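Local coordinates for 4-hydroxyphenylpyruvate dioxygenase (Pseudomonas putida, PDB 5HMQ), which catalyses the metal-dependent dehydration of 3-dehydroshikimate to protocatechuate, in quinate and shikimate breakdown, through its sugar phosphate isomerase-like domain, at the interface of chains A and B. Residues are numbered along the deposited sequence; one frame, centred on the assembly and turned at random. Chains: chain A/B, 4-hydroxyphenylpyruvate dioxygenase.

The interface of chains A and B. Residues chain A 66, 82; chain B 350, 354-355, 358.
A cation-pi stack of A:Arg82 on B:Tyr350 and a water-bridged arginine, A:Arg66, form this patch of the two-fold homodimer interface, joining the xylose isomerase-like TIM barrel of one subunit to the first VOC module of the dioxygenase-like domain of the other. The twin patch, with the chains exchanged, repeats the link. A:Arg82 comes from helix 76-93 with CG anti to the backbone N (chi1 177°) and bends at chi3, which lays its guanidinium flat over one face of B:Tyr350. The two planes are 6° apart, and NE of A:Arg82 stands 3.7 Å from the centroid of the B:Tyr350 ring. The overlap runs across the ring: CD of A:Arg82 lies near CG and CD1 of B:Tyr350, CZ of A:Arg82 is 3.5 Å from CE2 of B:Tyr350, and NH2 of A:Arg82 is 3.6 Å from the phenol OH of B:Tyr350. A:Arg82 is steadied from its own subunit: NH2 donates to the backbone O of A:Arg66 at 2.7 Å, close to the guanidinium plane and almost straight out from the carbonyl oxygen (C=O...N angle 177°), which should limit rotation of the stacked group. On the opposing side, the backbone N of B:Tyr350 donates to ND1 of B:His354 at 2.9 Å; the bond is almost straight but tilted from the imidazole plane, and it ties the loop carrying the tyrosine to helix 352-360.

A:Arg66, at the end of strand 58-66, reaches over that helix with its chain extended from CG to NE. No direct polar bond crosses the patch; instead NH1 and NH2 both bind one water, which sits in plane at the guanidinium edge. That water lies 2.8 Å from the side-chain oxygen OD1 of B:Asn355. One guanidinium face rests on the aliphatic part of B:Glu358, with NE of A:Arg66 3.7 Å from CG of B:Glu358. The carboxylate oxygen OE1 of B:Glu358 stays 4.2 Å from NE of A:Arg66, a separation that suggests at most long-range attraction. Alongside, methylene CD of A:Arg66 packs against CE1 of B:His354.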
ATOM      1  N   ARG A  66      14.110  14.159  23.502  1.00 48.79           N
ATOM      2  CA  ARG A  66      14.759  12.927  23.923  1.00 49.88           C
ATOM      3  C   ARG A  66      15.902  13.153  24.903  1.00 48.12           C
ATOM      4  O   ARG A  66      16.532  14.213  24.933  1.00 46.96           O
ATOM      5  CB  ARG A  66      15.282  12.127  22.726  1.00 48.69           C
ATOM      6  CG  ARG A  66      14.210  11.536  21.838  1.00 47.42           C
ATOM      7  CD  ARG A  66      14.817  10.867  20.618  1.00 49.61           C
ATOM      8  NE  ARG A  66      13.796  10.213  19.803  1.00 50.97           N
ATOM      9  CZ  ARG A  66      13.223  10.737  18.729  1.00 49.24           C
ATOM     10  NH1 ARG A  66      13.565  11.948  18.309  1.00 50.28           N
ATOM     11  NH2 ARG A  66      12.305  10.039  18.073  1.00 45.65           N
ATOM     12  N   ARG A  82      18.926  23.318  24.805  1.00 50.41           N
ATOM     13  CA  ARG A  82      18.103  22.634  23.811  1.00 50.34           C
ATOM     14  C   ARG A  82      16.630  22.721  24.183  1.00 49.71           C
ATOM     15  O   ARG A  82      15.772  22.935  23.317  1.00 47.88           O
ATOM     16  CB  ARG A  82      18.551  21.175  23.680  1.00 49.12           C
ATOM     17  CG  ARG A  82      17.724  20.339  22.713  1.00 48.44           C
ATOM     18  CD  ARG A  82      18.393  19.002  22.400  1.00 48.42           C
ATOM     19  NE  ARG A  82      18.570  18.154  23.578  1.00 49.30           N
ATOM     20  CZ  ARG A  82      17.781  17.127  23.887  1.00 50.73           C
ATOM     21  NH1 ARG A  82      16.756  16.816  23.104  1.00 50.92           N
ATOM     22  NH2 ARG A  82      18.015  16.409  24.976  1.00 50.99           N
TER
ATOM     23  N   TYR B 350      19.908  14.717  17.771  1.00 51.79           N
ATOM     24  CA  TYR B 350      19.039  15.887  17.637  1.00 54.55           C
ATOM     25  C   TYR B 350      19.257  16.560  16.283  1.00 55.67           C
ATOM     26  O   TYR B 350      19.638  17.728  16.188  1.00 57.07           O
ATOM     27  CB  TYR B 350      19.275  16.882  18.776  1.00 54.62           C
ATOM     28  CG  TYR B 350      19.625  16.238  20.090  1.00 53.59           C
ATOM     29  CD1 TYR B 350      20.785  16.598  20.759  1.00 54.91           C
ATOM     30  CD2 TYR B 350      18.846  15.221  20.627  1.00 50.99           C
ATOM     31  CE1 TYR B 350      21.135  16.005  21.945  1.00 53.70           C
ATOM     32  CE2 TYR B 350      19.191  14.618  21.817  1.00 52.13           C
ATOM     33  CZ  TYR B 350      20.337  15.015  22.470  1.00 53.91           C
ATOM     34  OH  TYR B 350      20.690  14.420  23.657  1.00 58.29           O
ATOM     35  N   HIS B 354      19.601  11.783  13.274  1.00 46.65           N
ATOM     36  CA  HIS B 354      19.090  11.146  14.486  1.00 46.58           C
ATOM     37  C   HIS B 354      17.618  10.779  14.343  1.00 47.28           C
ATOM     38  O   HIS B 354      17.201   9.691  14.760  1.00 48.68           O
ATOM     39  CB  HIS B 354      19.302  12.062  15.693  1.00 48.56           C
ATOM     40  CG  HIS B 354      18.961  11.423  17.003  1.00 49.51           C
ATOM     41  ND1 HIS B 354      18.657  12.154  18.131  1.00 49.80           N
ATOM     42  CD2 HIS B 354      18.880  10.120  17.367  1.00 51.09           C
ATOM     43  CE1 HIS B 354      18.399  11.331  19.132  1.00 52.39           C
ATOM     44  NE2 HIS B 354      18.528  10.091  18.695  1.00 52.96           N
ATOM     45  N   ASN B 355      16.813  11.674  13.768  1.00 42.66           N
ATOM     46  CA  ASN B 355      15.420  11.340  13.486  1.00 44.62           C
ATOM     47  C   ASN B 355      15.328  10.120  12.579  1.00 46.41           C
ATOM     48  O   ASN B 355      14.531   9.206  12.826  1.00 47.60           O
ATOM     49  CB  ASN B 355      14.709  12.537  12.853  1.00 47.17           C
ATOM     50  CG  ASN B 355      14.536  13.693  13.819  1.00 46.01           C
ATOM     51  OD1 ASN B 355      14.641  13.524  15.035  1.00 46.96           O
ATOM     52  ND2 ASN B 355      14.275  14.879  13.282  1.00 45.13           N
ATOM     53  N   GLU B 358      16.164   6.983  14.557  1.00 47.84           N
ATOM     54  CA  GLU B 358      15.073   6.584  15.440  1.00 44.92           C
ATOM     55  C   GLU B 358      13.884   6.052  14.648  1.00 46.14           C
ATOM     56  O   GLU B 358      13.177   5.153  15.118  1.00 46.88           O
ATOM     57  CB  GLU B 358      14.649   7.761  16.317  1.00 44.52           C
ATOM     58  CG  GLU B 358      15.708   8.220  17.319  1.00 48.16           C
ATOM     59  CD  GLU B 358      16.061   7.160  18.350  1.00 52.56           C
ATOM     60  OE1 GLU B 358      15.170   6.368  18.728  1.00 50.78           O
ATOM     61  OE2 GLU B 358      17.230   7.126  18.792  1.00 53.39           O
TER
HETATM   62  O   HOH W   1      12.514  11.880  15.926  1.00 45.62           O